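Local atomic coordinates of sensor protein (Geobacter sulfurreducens, PDB entry 3H7M), a protein that probably acts as a membrane-bound sensor histidine kinase, passing phosphate from ATP to a protein histidine, represented here by its periplasmic-binding-protein-like sensor domain. Residues P22-I27 / Q191-A196; A34-E39 / P91-V96; E39-I44 / V73-S78. All blocks are in the same frame, centred on the assembly; numbering follows the deposited sequence.

Contact 1 (P22-I27 / Q191-A196)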
ATOM      1  N   PRO A  22      -3.677  -5.966   2.851  1.00 45.69           N
ATOM      2  CA  PRO A  22      -4.865  -5.585   3.612  1.00 42.19           C
ATOM      3  C   PRO A  22      -4.549  -4.509   4.621  1.00 34.86           C
ATOM      4  O   PRO A  22      -3.440  -4.409   5.111  1.00 33.50           O
ATOM      5  CB  PRO A  22      -5.273  -6.892   4.285  1.00 49.31           C
ATOM      6  CG  PRO A  22      -3.953  -7.534   4.537  1.00 44.85           C
ATOM      7  CD  PRO A  22      -3.269  -7.336   3.201  1.00 49.49           C
ATOM      8  N   PRO A  23      -5.532  -3.685   4.955  1.00 37.17           N
ATOM      9  CA  PRO A  23      -6.908  -3.675   4.472  1.00 36.25           C
ATOM     10  C   PRO A  23      -7.127  -2.847   3.208  1.00 40.40           C
ATOM     11  O   PRO A  23      -8.273  -2.622   2.829  1.00 38.25           O
ATOM     12  CB  PRO A  23      -7.641  -3.073   5.648  1.00 35.24           C
ATOM     13  CG  PRO A  23      -6.705  -1.997   6.043  1.00 32.43           C
ATOM     14  CD  PRO A  23      -5.371  -2.711   6.045  1.00 34.09           C
ATOM     15  N   TYR A  24      -6.052  -2.389   2.563  1.00 36.98           N
ATOM     16  CA  TYR A  24      -6.199  -1.576   1.362  1.00 34.71           C
ATOM     17  C   TYR A  24      -6.659  -2.370   0.168  1.00 38.56           C
ATOM     18  O   TYR A  24      -7.610  -1.979  -0.509  1.00 35.24           O
ATOM     19  CB  TYR A  24      -4.898  -0.852   1.030  1.00 34.47           C
ATOM     20  CG  TYR A  24      -4.484   0.099   2.132  1.00 34.05           C
ATOM     21  CD1 TYR A  24      -5.342   1.087   2.572  1.00 29.44           C
ATOM     22  CD2 TYR A  24      -3.262  -0.041   2.779  1.00 35.54           C
ATOM     23  CE1 TYR A  24      -5.002   1.919   3.641  1.00 35.30           C
ATOM     24  CE2 TYR A  24      -2.917   0.781   3.850  1.00 26.64           C
ATOM     25  CZ  TYR A  24      -3.788   1.755   4.272  1.00 31.97           C
ATOM     26  OH  TYR A  24      -3.430   2.578   5.321  1.00 46.57           O
ATOM     27  N   GLU A  25      -5.979  -3.476  -0.098  1.00 35.38           N
ATOM     28  CA  GLU A  25      -6.343  -4.335  -1.211  1.00 38.56           C
ATOM     29  C   GLU A  25      -5.829  -5.746  -1.001  1.00 44.95           C
ATOM     30  O   GLU A  25      -4.711  -5.942  -0.514  1.00 40.87           O
ATOM     31  CB  GLU A  25      -5.804  -3.777  -2.536  1.00 45.71           C
ATOM     32  CG  GLU A  25      -4.308  -3.500  -2.567  1.00 40.18           C
ATOM     33  CD  GLU A  25      -3.901  -2.722  -3.799  1.00 43.84           C
ATOM     34  OE1 GLU A  25      -4.754  -1.978  -4.314  1.00 50.47           O
ATOM     35  OE2 GLU A  25      -2.732  -2.830  -4.244  1.00 50.81           O
ATOM     36  N   PHE A  26      -6.649  -6.728  -1.374  1.00 40.85           N
ATOM     37  CA  PHE A  26      -6.264  -8.115  -1.228  1.00 43.03           C
ATOM     38  C   PHE A  26      -7.318  -9.066  -1.764  1.00 50.88           C
ATOM     39  O   PHE A  26      -8.514  -8.758  -1.772  1.00 51.42           O
ATOM     40  CB  PHE A  26      -6.015  -8.439   0.251  1.00 42.08           C
ATOM     41  CG  PHE A  26      -7.226  -8.265   1.123  1.00 33.07           C
ATOM     42  CD1 PHE A  26      -8.050  -9.344   1.418  1.00 34.10           C
ATOM     43  CD2 PHE A  26      -7.562  -7.007   1.634  1.00 45.70           C
ATOM     44  CE1 PHE A  26      -9.211  -9.184   2.221  1.00 29.04           C
ATOM     45  CE2 PHE A  26      -8.717  -6.819   2.439  1.00 37.18           C
ATOM     46  CZ  PHE A  26      -9.540  -7.911   2.728  1.00 41.68           C
ATOM     47  N   ILE A  27      -6.852 -10.225  -2.217  1.00 49.54           N
ATOM     48  CA  ILE A  27      -7.742 -11.267  -2.698  1.00 54.75           C
ATOM     49  C   ILE A  27      -8.159 -11.950  -1.407  1.00 52.97           C
ATOM     50  O   ILE A  27      -7.295 -12.351  -0.629  1.00 55.17           O
ATOM     51  CB  ILE A  27      -6.993 -12.277  -3.588  1.00 54.83           C
ATOM     52  CG1 ILE A  27      -6.633 -11.622  -4.923  1.00 58.53           C
ATOM     53  CG2 ILE A  27      -7.840 -13.510  -3.788  1.00 50.49           C
ATOM     54  CD1 ILE A  27      -5.903 -12.534  -5.884  1.00 65.38           C
ATOM     55  N   GLN A 191       3.037   8.573   4.066  1.00 58.08           N
ATOM     56  CA  GLN A 191       3.009   8.525   2.605  1.00 58.38           C
ATOM     57  C   GLN A 191       1.674   8.941   2.000  1.00 56.54           C
ATOM     58  O   GLN A 191       0.617   8.758   2.618  1.00 57.73           O
ATOM     59  CB  GLN A 191       3.335   7.114   2.129  1.00 65.59           C
ATOM     60  CG  GLN A 191       4.657   6.604   2.625  1.00 69.84           C
ATOM     61  CD  GLN A 191       5.788   7.474   2.155  1.00 78.68           C
ATOM     62  OE1 GLN A 191       6.042   7.583   0.953  1.00 78.24           O
ATOM     63  NE2 GLN A 191       6.475   8.114   3.097  1.00 78.12           N
ATOM     64  N   ARG A 192       1.728   9.504   0.792  1.00 52.85           N
ATOM     65  CA  ARG A 192       0.515   9.925   0.083  1.00 49.74           C
ATOM     66  C   ARG A 192       0.239   8.745  -0.826  1.00 47.21           C
ATOM     67  O   ARG A 192       1.032   8.443  -1.712  1.00 48.35           O
ATOM     68  CB  ARG A 192       0.776  11.193  -0.725  1.00 54.85           C
ATOM     69  CG  ARG A 192       1.478  12.287   0.068  1.00 63.21           C
ATOM     70  CD  ARG A 192       1.440  13.617  -0.665  1.00 72.89           C
ATOM     71  NE  ARG A 192       0.220  14.366  -0.364  1.00 74.86           N
ATOM     72  CZ  ARG A 192      -0.300  15.289  -1.164  1.00 72.05           C
ATOM     73  NH1 ARG A 192       0.297  15.569  -2.315  1.00 72.59           N
ATOM     74  NH2 ARG A 192      -1.417  15.924  -0.816  1.00 70.20           N
ATOM     75  N   TYR A 193      -0.891   8.085  -0.598  1.00 41.53           N
ATOM     76  CA  TYR A 193      -1.263   6.849  -1.315  1.00 41.34           C
ATOM     77  C   TYR A 193      -2.529   7.007  -2.183  1.00 35.50           C
ATOM     78  O   TYR A 193      -3.574   7.486  -1.710  1.00 31.05           O
ATOM     79  CB  TYR A 193      -1.461   5.770  -0.229  1.00 37.07           C
ATOM     80  CG  TYR A 193      -1.666   4.349  -0.661  1.00 35.13           C
ATOM     81  CD1 TYR A 193      -0.575   3.500  -0.893  1.00 29.04           C
ATOM     82  CD2 TYR A 193      -2.957   3.808  -0.716  1.00 32.74           C
ATOM     83  CE1 TYR A 193      -0.773   2.136  -1.161  1.00 38.34           C
ATOM     84  CE2 TYR A 193      -3.171   2.437  -0.971  1.00 27.51           C
ATOM     85  CZ  TYR A 193      -2.082   1.617  -1.196  1.00 43.51           C
ATOM     86  OH  TYR A 193      -2.317   0.291  -1.492  1.00 38.39           O
ATOM     87  N   GLY A 194      -2.453   6.594  -3.445  1.00 37.31           N
ATOM     88  CA  GLY A 194      -3.626   6.760  -4.294  1.00 34.16           C
ATOM     89  C   GLY A 194      -3.524   6.102  -5.640  1.00 38.42           C
ATOM     90  O   GLY A 194      -2.706   5.202  -5.837  1.00 40.92           O
ATOM     91  N   TYR A 195      -4.360   6.515  -6.587  1.00 39.99           N
ATOM     92  CA  TYR A 195      -4.272   5.888  -7.900  1.00 35.48           C
ATOM     93  C   TYR A 195      -3.099   6.442  -8.683  1.00 40.62           C
ATOM     94  O   TYR A 195      -2.556   7.503  -8.356  1.00 32.62           O
ATOM     95  CB  TYR A 195      -5.548   6.104  -8.713  1.00 36.31           C
ATOM     96  CG  TYR A 195      -6.788   5.529  -8.085  1.00 37.02           C
ATOM     97  CD1 TYR A 195      -7.476   6.227  -7.094  1.00 38.03           C
ATOM     98  CD2 TYR A 195      -7.264   4.274  -8.465  1.00 28.12           C
ATOM     99  CE1 TYR A 195      -8.596   5.695  -6.495  1.00 30.55           C
ATOM    100  CE2 TYR A 195      -8.387   3.737  -7.875  1.00 33.78           C
ATOM    101  CZ  TYR A 195      -9.050   4.448  -6.886  1.00 35.41           C
ATOM    102  OH  TYR A 195     -10.151   3.895  -6.270  1.00 42.43           O
ATOM    103  N   ALA A 196      -2.722   5.702  -9.720  1.00 44.60           N
ATOM    104  CA  ALA A 196      -1.645   6.072 -10.608  1.00 47.89           C
ATOM    105  C   ALA A 196      -1.851   5.356 -11.951  1.00 57.50           C
ATOM    106  O   ALA A 196      -2.339   4.220 -11.994  1.00 55.61           O
ATOM    107  CB  ALA A 196      -0.328   5.691  -9.999  1.00 47.40           C
TER

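Contact 2 (A34-E39 / P91-V96)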
ATOM      1  N   ALA A  34     -10.725  -7.525  -2.698  1.00 34.17           N
ATOM      2  CA  ALA A  34     -11.362  -6.901  -1.544  1.00 33.21           C
ATOM      3  C   ALA A  34     -10.526  -5.784  -0.936  1.00 31.22           C
ATOM      4  O   ALA A  34      -9.330  -5.638  -1.219  1.00 30.93           O
ATOM      5  CB  ALA A  34     -11.640  -7.979  -0.460  1.00 33.09           C
ATOM      6  N   GLY A  35     -11.166  -5.003  -0.077  1.00 28.04           N
ATOM      7  CA  GLY A  35     -10.455  -3.936   0.591  1.00 32.89           C
ATOM      8  C   GLY A  35     -10.898  -2.532   0.277  1.00 36.10           C
ATOM      9  O   GLY A  35     -11.696  -2.309  -0.646  1.00 36.71           O
ATOM     10  N   TYR A  36     -10.372  -1.599   1.071  1.00 27.46           N
ATOM     11  CA  TYR A  36     -10.630  -0.174   0.949  1.00 35.03           C
ATOM     12  C   TYR A  36     -10.437   0.295  -0.512  1.00 37.99           C
ATOM     13  O   TYR A  36     -11.329   0.899  -1.085  1.00 35.85           O
ATOM     14  CB  TYR A  36      -9.673   0.577   1.889  1.00 32.50           C
ATOM     15  CG  TYR A  36      -9.652   2.086   1.764  1.00 34.59           C
ATOM     16  CD1 TYR A  36      -8.542   2.749   1.217  1.00 29.40           C
ATOM     17  CD2 TYR A  36     -10.720   2.860   2.234  1.00 31.69           C
ATOM     18  CE1 TYR A  36      -8.498   4.175   1.157  1.00 25.46           C
ATOM     19  CE2 TYR A  36     -10.689   4.264   2.175  1.00 30.17           C
ATOM     20  CZ  TYR A  36      -9.572   4.917   1.642  1.00 37.46           C
ATOM     21  OH  TYR A  36      -9.512   6.306   1.648  1.00 45.24           O
ATOM     22  N   ASN A  37      -9.288  -0.014  -1.104  1.00 32.19           N
ATOM     23  CA  ASN A  37      -8.991   0.390  -2.474  1.00 34.43           C
ATOM     24  C   ASN A  37     -10.059  -0.099  -3.437  1.00 38.05           C
ATOM     25  O   ASN A  37     -10.576   0.664  -4.263  1.00 38.33           O
ATOM     26  CB  ASN A  37      -7.614  -0.142  -2.924  1.00 30.01           C
ATOM     27  CG  ASN A  37      -6.435   0.435  -2.096  1.00 24.48           C
ATOM     28  OD1 ASN A  37      -6.608   1.273  -1.216  1.00 25.36           O
ATOM     29  ND2 ASN A  37      -5.237  -0.022  -2.400  1.00 27.74           N
ATOM     30  N   VAL A  38     -10.390  -1.374  -3.309  1.00 37.99           N
ATOM     31  CA  VAL A  38     -11.379  -2.043  -4.155  1.00 32.45           C
ATOM     32  C   VAL A  38     -12.743  -1.365  -4.075  1.00 26.43           C
ATOM     33  O   VAL A  38     -13.370  -1.040  -5.078  1.00 40.95           O
ATOM     34  CB  VAL A  38     -11.458  -3.537  -3.731  1.00 34.11           C
ATOM     35  CG1 VAL A  38     -12.618  -4.257  -4.400  1.00 32.78           C
ATOM     36  CG2 VAL A  38     -10.153  -4.220  -4.128  1.00 35.26           C
ATOM     37  N   GLU A  39     -13.191  -1.135  -2.868  1.00 28.78           N
ATOM     38  CA  GLU A  39     -14.457  -0.492  -2.651  1.00 32.52           C
ATOM     39  C   GLU A  39     -14.421   0.923  -3.258  1.00 38.00           C
ATOM     40  O   GLU A  39     -15.387   1.393  -3.874  1.00 32.84           O
ATOM     41  CB  GLU A  39     -14.692  -0.426  -1.156  1.00 36.24           C
ATOM     42  CG  GLU A  39     -16.125  -0.553  -0.760  1.00 55.89           C
ATOM     43  CD  GLU A  39     -16.274  -1.083   0.646  1.00 57.09           C
ATOM     44  OE1 GLU A  39     -15.612  -2.110   0.942  1.00 44.49           O
ATOM     45  OE2 GLU A  39     -17.058  -0.479   1.425  1.00 53.32           O
ATOM     46  N   PRO A  91      -4.537  12.816  -7.012  1.00 38.73           N
ATOM     47  CA  PRO A  91      -4.282  13.224  -5.635  1.00 42.48           C
ATOM     48  C   PRO A  91      -4.438  11.896  -4.865  1.00 47.80           C
ATOM     49  O   PRO A  91      -5.033  10.943  -5.382  1.00 46.52           O
ATOM     50  CB  PRO A  91      -5.439  14.182  -5.340  1.00 36.98           C
ATOM     51  CG  PRO A  91      -5.714  14.787  -6.674  1.00 32.59           C
ATOM     52  CD  PRO A  91      -5.587  13.646  -7.634  1.00 38.51           C
ATOM     53  N   PRO A  92      -3.928  11.819  -3.629  1.00 47.56           N
ATOM     54  CA  PRO A  92      -4.029  10.587  -2.828  1.00 39.94           C
ATOM     55  C   PRO A  92      -5.400  10.366  -2.182  1.00 38.65           C
ATOM     56  O   PRO A  92      -6.105  11.322  -1.859  1.00 41.18           O
ATOM     57  CB  PRO A  92      -2.948  10.788  -1.780  1.00 38.94           C
ATOM     58  CG  PRO A  92      -3.087  12.286  -1.484  1.00 42.90           C
ATOM     59  CD  PRO A  92      -3.269  12.904  -2.875  1.00 37.23           C
ATOM     60  N   HIS A  93      -5.792   9.110  -1.997  1.00 42.09           N
ATOM     61  CA  HIS A  93      -7.067   8.867  -1.342  1.00 39.33           C
ATOM     62  C   HIS A  93      -6.842   8.563   0.143  1.00 42.13           C
ATOM     63  O   HIS A  93      -7.778   8.553   0.947  1.00 39.38           O
ATOM     64  CB  HIS A  93      -7.894   7.771  -2.063  1.00 31.21           C
ATOM     65  CG  HIS A  93      -7.212   6.443  -2.216  1.00 38.22           C
ATOM     66  ND1 HIS A  93      -6.885   5.636  -1.142  1.00 33.32           N
ATOM     67  CD2 HIS A  93      -6.860   5.750  -3.328  1.00 25.94           C
ATOM     68  CE1 HIS A  93      -6.359   4.508  -1.588  1.00 30.01           C
ATOM     69  NE2 HIS A  93      -6.331   4.550  -2.910  1.00 33.88           N
ATOM     70  N   THR A  94      -5.583   8.349   0.512  1.00 37.66           N
ATOM     71  CA  THR A  94      -5.247   8.108   1.918  1.00 41.13           C
ATOM     72  C   THR A  94      -3.763   8.383   2.232  1.00 46.12           C
ATOM     73  O   THR A  94      -2.913   8.430   1.340  1.00 42.48           O
ATOM     74  CB  THR A  94      -5.531   6.644   2.323  1.00 37.20           C
ATOM     75  OG1 THR A  94      -5.338   6.488   3.733  1.00 35.30           O
ATOM     76  CG2 THR A  94      -4.585   5.715   1.605  1.00 25.60           C
ATOM     77  N   ILE A  95      -3.467   8.561   3.513  1.00 45.62           N
ATOM     78  CA  ILE A  95      -2.094   8.764   3.969  1.00 47.15           C
ATOM     79  C   ILE A  95      -1.673   7.526   4.768  1.00 43.28           C
ATOM     80  O   ILE A  95      -2.330   7.141   5.733  1.00 37.04           O
ATOM     81  CB  ILE A  95      -1.976   9.981   4.887  1.00 48.98           C
ATOM     82  CG1 ILE A  95      -2.489  11.221   4.160  1.00 53.62           C
ATOM     83  CG2 ILE A  95      -0.527  10.170   5.299  1.00 59.79           C
ATOM     84  CD1 ILE A  95      -1.761  11.503   2.877  1.00 47.82           C
ATOM     85  N   VAL A  96      -0.579   6.912   4.347  1.00 39.52           N
ATOM     86  CA  VAL A  96      -0.053   5.714   4.983  1.00 43.06           C
ATOM     87  C   VAL A  96       1.177   5.965   5.861  1.00 43.32           C
ATOM     88  O   VAL A  96       2.251   6.288   5.362  1.00 45.05           O
ATOM     89  CB  VAL A  96       0.349   4.684   3.919  1.00 41.00           C
ATOM     90  CG1 VAL A  96       0.882   3.419   4.582  1.00 43.17           C
ATOM     91  CG2 VAL A  96      -0.833   4.367   3.054  1.00 41.52           C
TER

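Contact 3 (E39-I44 / V73-S78)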
ATOM      1  N   GLU A  39     -13.191  -1.135  -2.868  1.00 28.78           N
ATOM      2  CA  GLU A  39     -14.457  -0.492  -2.651  1.00 32.52           C
ATOM      3  C   GLU A  39     -14.421   0.923  -3.258  1.00 38.00           C
ATOM      4  O   GLU A  39     -15.387   1.393  -3.874  1.00 32.84           O
ATOM      5  CB  GLU A  39     -14.692  -0.426  -1.156  1.00 36.24           C
ATOM      6  CG  GLU A  39     -16.125  -0.553  -0.760  1.00 55.89           C
ATOM      7  CD  GLU A  39     -16.274  -1.083   0.646  1.00 57.09           C
ATOM      8  OE1 GLU A  39     -15.612  -2.110   0.942  1.00 44.49           O
ATOM      9  OE2 GLU A  39     -17.058  -0.479   1.425  1.00 53.32           O
ATOM     10  N   LEU A  40     -13.295   1.600  -3.070  1.00 32.25           N
ATOM     11  CA  LEU A  40     -13.116   2.946  -3.592  1.00 34.91           C
ATOM     12  C   LEU A  40     -13.182   2.913  -5.128  1.00 33.66           C
ATOM     13  O   LEU A  40     -13.910   3.672  -5.762  1.00 38.37           O
ATOM     14  CB  LEU A  40     -11.766   3.477  -3.125  1.00 35.70           C
ATOM     15  CG  LEU A  40     -11.761   4.904  -2.583  1.00 50.28           C
ATOM     16  CD1 LEU A  40     -12.934   5.109  -1.626  1.00 42.46           C
ATOM     17  CD2 LEU A  40     -10.441   5.160  -1.872  1.00 45.47           C
ATOM     18  N   THR A  41     -12.408   2.019  -5.715  1.00 31.51           N
ATOM     19  CA  THR A  41     -12.398   1.866  -7.147  1.00 35.17           C
ATOM     20  C   THR A  41     -13.775   1.491  -7.688  1.00 38.65           C
ATOM     21  O   THR A  41     -14.205   2.035  -8.690  1.00 41.26           O
ATOM     22  CB  THR A  41     -11.418   0.803  -7.557  1.00 31.41           C
ATOM     23  OG1 THR A  41     -10.102   1.266  -7.272  1.00 31.48           O
ATOM     24  CG2 THR A  41     -11.558   0.494  -9.065  1.00 31.39           C
ATOM     25  N   ARG A  42     -14.471   0.569  -7.032  1.00 36.51           N
ATOM     26  CA  ARG A  42     -15.784   0.206  -7.527  1.00 33.15           C
ATOM     27  C   ARG A  42     -16.701   1.395  -7.441  1.00 36.13           C
ATOM     28  O   ARG A  42     -17.511   1.627  -8.348  1.00 34.24           O
ATOM     29  CB  ARG A  42     -16.405  -0.951  -6.740  1.00 36.56           C
ATOM     30  CG  ARG A  42     -15.770  -2.308  -7.014  1.00 46.40           C
ATOM     31  CD  ARG A  42     -16.695  -3.454  -6.609  1.00 42.02           C
ATOM     32  NE  ARG A  42     -16.102  -4.766  -6.880  1.00 50.40           N
ATOM     33  CZ  ARG A  42     -15.671  -5.600  -5.936  1.00 50.23           C
ATOM     34  NH1 ARG A  42     -15.772  -5.266  -4.654  1.00 51.05           N
ATOM     35  NH2 ARG A  42     -15.128  -6.763  -6.267  1.00 50.48           N
ATOM     36  N   ALA A  43     -16.579   2.164  -6.365  1.00 28.66           N
ATOM     37  CA  ALA A  43     -17.464   3.306  -6.223  1.00 31.38           C
ATOM     38  C   ALA A  43     -17.175   4.327  -7.318  1.00 39.97           C
ATOM     39  O   ALA A  43     -18.094   4.904  -7.879  1.00 35.37           O
ATOM     40  CB  ALA A  43     -17.328   3.947  -4.846  1.00 20.86           C
ATOM     41  N   ILE A  44     -15.899   4.537  -7.622  1.00 37.10           N
ATOM     42  CA  ILE A  44     -15.507   5.491  -8.650  1.00 37.34           C
ATOM     43  C   ILE A  44     -16.021   5.018 -10.018  1.00 46.12           C
ATOM     44  O   ILE A  44     -16.558   5.806 -10.799  1.00 44.78           O
ATOM     45  CB  ILE A  44     -13.966   5.636  -8.690  1.00 37.17           C
ATOM     46  CG1 ILE A  44     -13.496   6.541  -7.548  1.00 36.67           C
ATOM     47  CG2 ILE A  44     -13.514   6.163 -10.040  1.00 28.30           C
ATOM     48  CD1 ILE A  44     -11.976   6.724  -7.500  1.00 28.43           C
ATOM     49  N   VAL A  73      -4.210   0.877 -14.572  1.00 51.69           N
ATOM     50  CA  VAL A  73      -4.078   1.737 -13.399  1.00 47.20           C
ATOM     51  C   VAL A  73      -3.816   0.958 -12.111  1.00 46.75           C
ATOM     52  O   VAL A  73      -4.182  -0.220 -11.984  1.00 44.89           O
ATOM     53  CB  VAL A  73      -5.368   2.559 -13.213  1.00 48.45           C
ATOM     54  CG1 VAL A  73      -6.564   1.629 -13.199  1.00 50.44           C
ATOM     55  CG2 VAL A  73      -5.311   3.358 -11.930  1.00 53.26           C
ATOM     56  N   LEU A  74      -3.180   1.625 -11.157  1.00 41.16           N
ATOM     57  CA  LEU A  74      -2.897   1.018  -9.871  1.00 43.72           C
ATOM     58  C   LEU A  74      -3.721   1.831  -8.902  1.00 44.42           C
ATOM     59  O   LEU A  74      -3.600   3.063  -8.866  1.00 37.57           O
ATOM     60  CB  LEU A  74      -1.411   1.114  -9.532  1.00 42.89           C
ATOM     61  CG  LEU A  74      -0.465   0.393 -10.502  1.00 49.88           C
ATOM     62  CD1 LEU A  74       0.923   0.409  -9.910  1.00 49.23           C
ATOM     63  CD2 LEU A  74      -0.902  -1.045 -10.753  1.00 44.09           C
ATOM     64  N   GLN A  75      -4.569   1.141  -8.137  1.00 40.12           N
ATOM     65  CA  GLN A  75      -5.464   1.805  -7.186  1.00 40.76           C
ATOM     66  C   GLN A  75      -4.827   2.246  -5.894  1.00 39.79           C
ATOM     67  O   GLN A  75      -5.367   3.092  -5.198  1.00 45.56           O
ATOM     68  CB  GLN A  75      -6.667   0.906  -6.849  1.00 46.84           C
ATOM     69  CG  GLN A  75      -6.365  -0.596  -6.804  1.00 43.56           C
ATOM     70  CD  GLN A  75      -7.491  -1.428  -6.198  1.00 46.30           C
ATOM     71  OE1 GLN A  75      -8.678  -1.131  -6.366  1.00 42.05           O
ATOM     72  NE2 GLN A  75      -7.113  -2.492  -5.502  1.00 49.34           N
ATOM     73  N   GLY A  76      -3.675   1.679  -5.562  1.00 40.94           N
ATOM     74  CA  GLY A  76      -3.045   2.048  -4.309  1.00 38.86           C
ATOM     75  C   GLY A  76      -1.536   2.073  -4.326  1.00 47.22           C
ATOM     76  O   GLY A  76      -0.879   1.055  -4.096  1.00 45.40           O
ATOM     77  N   ILE A  77      -0.974   3.242  -4.586  1.00 43.54           N
ATOM     78  CA  ILE A  77       0.459   3.352  -4.626  1.00 48.54           C
ATOM     79  C   ILE A  77       0.913   4.651  -4.000  1.00 49.14           C
ATOM     80  O   ILE A  77       0.286   5.705  -4.170  1.00 48.55           O
ATOM     81  CB  ILE A  77       0.971   3.246  -6.052  1.00 55.32           C
ATOM     82  CG1 ILE A  77       2.486   3.425  -6.068  1.00 59.51           C
ATOM     83  CG2 ILE A  77       0.288   4.281  -6.919  1.00 60.13           C
ATOM     84  CD1 ILE A  77       3.113   3.178  -7.420  1.00 65.31           C
ATOM     85  N   SER A  78       1.996   4.549  -3.238  1.00 49.52           N
ATOM     86  CA  SER A  78       2.570   5.690  -2.547  1.00 53.89           C
ATOM     87  C   SER A  78       3.356   6.578  -3.502  1.00 52.39           C
ATOM     88  O   SER A  78       4.050   6.095  -4.388  1.00 48.99           O
ATOM     89  CB  SER A  78       3.481   5.209  -1.416  1.00 56.66           C
ATOM     90  OG  SER A  78       2.729   4.753  -0.304  1.00 59.97           O
TER

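Contact 1 (P22-I27 / Q191-A196)
Tyr24 and Tyr193 lean on each other at a slant in the core of a fold of the periplasmic binding protein class, where the chain around strand 25-27 packs against the long strand 181-198 of the central sheet. The two ring planes make an angle of 43° and their centroids lie 5.1 Å apart, so the pair is neither stacked nor edge-to-face. Contact is made off centre: CE2 of Tyr193 approaches CG of Tyr24 at 4.1 Å, and OH of Tyr193 ends 3.8 Å from CB of Tyr24. Tyr193 gets this reach from its first torsion (chi1 -172°), which sets CG anti to the backbone N and sends the ring out from the strand. Tyr24 and Glu25 form a classic beta bulge opposite Tyr21, and both side chains start out toward Tyr193. The Glu25 carboxylate passes the same phenol end with its plane 64° from the ring, CD lying 4.1 Å from OH of Tyr193 without a bond between the two groups. Its oxygens are held elsewhere: OE2 by the backbone N of Asp18 and OE1 by NE2 of Gln75, which satisfies a buried acid. Tyr24 also touches Val167 and Pro168 of helix 166-175. A single amide nitrogen ties the two polar ends together, ND2 of Asn37 being hydrogen-bonded to both OH of Tyr193 and OE1 of Glu25.

Contact 2 (A34-E39 / P91-V96)
Tyr36 reaches past the imidazole of His93 and gives its phenol proton to the backbone O of the same residue, at 2.9 Å from OH to O. The bond meets the carbonyl at a C=O...donor angle of 128°, with OH standing well above the carbonyl plane. This is the tight part of the contact. ND1 of His93 comes to the edge of the tyrosine ring, 3.2 Å from CE1 of Tyr36, while the two ring planes are turned 65° apart. Next to it Asn37 crosses the imidazole at about a right angle, bringing OD1 to 3.3 Å from CE1 of His93, a plain contact, while ND2 of Asn37 is hydrogen-bonded to OE1 of Glu25. The imidazole is also fixed by NE2 of His93, bonded to Gln75 O. Both partners sit at structural turning points of this solute-binding-protein family 3 fold: Tyr36 opens helix 36-48 just after the N-cap residue Gly35, and His93 with Thr94 makes a classic beta bulge opposite Tyr193 in strand 87-103. An alanine in place of Tyr36 would probably deprive the His93 carbonyl of one of its two hydroxyl donors and open a gap beside the imidazole. The second donor is OH of Tyr221, from helix 220-227. Packing is looser toward Thr94, whose CB lies 4.0 Å from CE1 of Tyr36 and whose hydroxyl is bonded to Leu232 O instead. All four touching residues are buried; more open positions lie beside them, at exposed Pro91 and partly exposed Pro92 and Ile95.

Contact 3 (E39-I44 / V73-S78)
The side-chain amide of Gln75 is the flat group facing Thr41, and its surroundings differ from side to side. Over one face lies CB of Asn37. At the oxygen end OE1 meets OG1 of Thr41 at 2.9 Å, and at the nitrogen end NE2 is bonded to the Glu25 carboxylate. Phe54 and Leu56 of strand 52-57 add apolar packing against the same side chain. Thr41 and Gln75 cross at about a right angle, and the touching is almost all between the hydroxyl and the amide oxygen, with CB of Thr41 following at 3.6 Å from OE1. Beyond CG the glutamine chain is extended, which carries the amide across from the corner where strand 73-78 bends to helix 36-48. The threonine torsion (chi1 -68°) turns OG1 beside the backbone N and back toward the preceding helical turn, where it is bonded to Asn37 O. Tyr195 OH, from strand 181-198, is hydrogen-bonded to the same OG1. The contact thus joins helix 36-48 to the central sheet of the binding-protein fold through a small buried polar cluster, with Tyr195 as a second link to the sheet. Because NE2 has a carboxylate to serve, the amide is probably held in one flip state, with OE1 presented to Thr41; the single threonine proton has more than one acceptor within reach, so its bond to OE1 is probably not exclusive.

How the contacts relate
The three contacts lie close together, with centres 5 Å (1 and 2), 7 Å (1 and 3) and 6 Å (2 and 3) apart. Contacts 2 and 3 both use helix 36-48 and share Glu39. On the sheet side, strand 181-198 of contact 1 runs between strand 73-78 of contact 3 and strand 87-103 of contact 2. Along the chain contact 3 is enclosed by contact 2, and contact 2 by contact 1, whose last segment returns from more than 160 residues away. Sequence-distant pieces are thus drawn into one lobe, as in family 3 solute-binding proteins, where strands like 87-103 and 181-198 typically continue toward the second lobe.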